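Local atomic coordinates of gamma-glutamylcyclotransferase (PDB entry 3CRY), a protein that catalyses the formation of 5-oxoproline from gamma-glutamyl dipeptides, acts as a homodimer, and can also induce release of cytochrome c from mitochondria. Residues A[154-157]-A[158-161]. The protein carries 1 engineered substitution. Sequence-based numbering, arbitrary orientation. Where two conformers were deposited one is given.
Sequences LEYQ and EKLK
Y156 and L160, one turn apart on the helix 154-161, form its buried side: CE2 of Y156 lies 3.7 Å from CD1 of L160, and the leucine side chain runs obliquely to the ring. With CG of Y156 anti to the backbone N (chi1 -172°), the ring lies on the side of the following turn, where CD of K159 also approaches it, more loosely. The backbone beneath is regular alpha-helix, N of L160 donating a hydrogen bond to O of Y156, 3.0 Å away. On the exposed side, the carboxylate of E158 takes NZ of K161, which meets the syn side of OE2 at 3.3 Å in a salt bridge. A water donates to the same OE2 and to O of L154, a carbonyl that also accepts N-H of E158. Q157 turns back to the chain before the helix, its NE2 bonded to O of L152. The side chain of Y156 is about 6 Å from that of Y22, which probably binds substrate, so this face borders the substrate region. L160 packs on I143, C144 and A147, Y156 meets the W80 ring, and both touch L51, so the buried face rests on helix 137-149 and on strands 49-56 and 77-87.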
# COMPACT_ATOMS: atom_id res chain seq x y z
N LEU A 154 -24.07 -1.37 13.34
CA LEU A 154 -24.66 -0.09 13.73
C LEU A 154 -23.68 0.75 14.55
O LEU A 154 -23.70 1.98 14.46
CB LEU A 154 -26.01 -0.28 14.47
CG LEU A 154 -27.10 -1.03 13.67
CD1 LEU A 154 -28.08 -1.71 14.61
CD2 LEU A 154 -27.86 -0.14 12.68
N GLU A 155 -22.83 0.11 15.35
CA GLU A 155 -21.87 0.88 16.12
C GLU A 155 -20.78 1.50 15.24
O GLU A 155 -20.28 2.59 15.54
CB GLU A 155 -21.27 0.09 17.29
CG GLU A 155 -20.43 0.96 18.22
CD GLU A 155 -20.92 2.42 18.36
OE1 GLU A 155 -20.10 3.34 18.08
OE2 GLU A 155 -22.09 2.66 18.76
N TYR A 156 -20.43 0.83 14.14
CA TYR A 156 -19.51 1.45 13.19
C TYR A 156 -20.19 2.62 12.48
O TYR A 156 -19.56 3.65 12.24
CB TYR A 156 -18.94 0.43 12.19
CG TYR A 156 -17.83 1.01 11.33
CD1 TYR A 156 -16.52 1.14 11.83
CD2 TYR A 156 -18.08 1.43 10.02
CE1 TYR A 156 -15.51 1.67 11.07
CE2 TYR A 156 -17.06 1.97 9.23
CZ TYR A 156 -15.77 2.08 9.76
OH TYR A 156 -14.74 2.62 9.03
N GLN A 157 -21.47 2.47 12.12
CA GLN A 157 -22.23 3.58 11.57
C GLN A 157 -22.23 4.81 12.50
O GLN A 157 -22.13 5.94 12.01
CB GLN A 157 -23.66 3.14 11.27
CG GLN A 157 -23.75 2.12 10.14
CD GLN A 157 -25.19 1.91 9.69
OE1 GLN A 157 -25.94 2.87 9.42
NE2 GLN A 157 -25.59 0.64 9.61
N GLU A 158 -22.32 4.60 13.82
CA GLU A 158 -22.23 5.70 14.77
C GLU A 158 -20.87 6.41 14.73
O GLU A 158 -20.80 7.64 14.81
CB GLU A 158 -22.58 5.22 16.20
CG GLU A 158 -24.07 4.91 16.37
CD GLU A 158 -24.96 6.09 16.03
OE1 GLU A 158 -24.77 7.18 16.62
OE2 GLU A 158 -25.84 5.94 15.15
N LYS A 159 -19.79 5.64 14.60
CA LYS A 159 -18.46 6.20 14.41
C LYS A 159 -18.39 7.08 13.14
O LYS A 159 -17.85 8.18 13.18
CB LYS A 159 -17.41 5.09 14.34
CG LYS A 159 -17.11 4.40 15.65
CD LYS A 159 -15.85 3.51 15.51
CE LYS A 159 -14.55 4.28 15.13
NZ LYS A 159 -13.31 3.44 15.34
N LEU A 160 -18.92 6.59 12.02
CA LEU A 160 -18.95 7.41 10.80
C LEU A 160 -19.76 8.70 10.97
O LEU A 160 -19.35 9.77 10.51
CB LEU A 160 -19.53 6.63 9.61
CG LEU A 160 -18.68 5.42 9.21
CD1 LEU A 160 -19.49 4.58 8.19
CD2 LEU A 160 -17.29 5.84 8.68
N LYS A 161 -20.90 8.58 11.64
CA LYS A 161 -21.75 9.75 11.88
C LYS A 161 -21.08 10.77 12.82
O LYS A 161 -21.42 11.95 12.78
CB LYS A 161 -23.11 9.31 12.43
CG LYS A 161 -23.95 8.54 11.41
CD LYS A 161 -25.09 7.79 12.07
CE LYS A 161 -26.22 8.74 12.46
NZ LYS A 161 -27.37 7.97 13.08
O HOH W 1 -26.44 3.10 13.84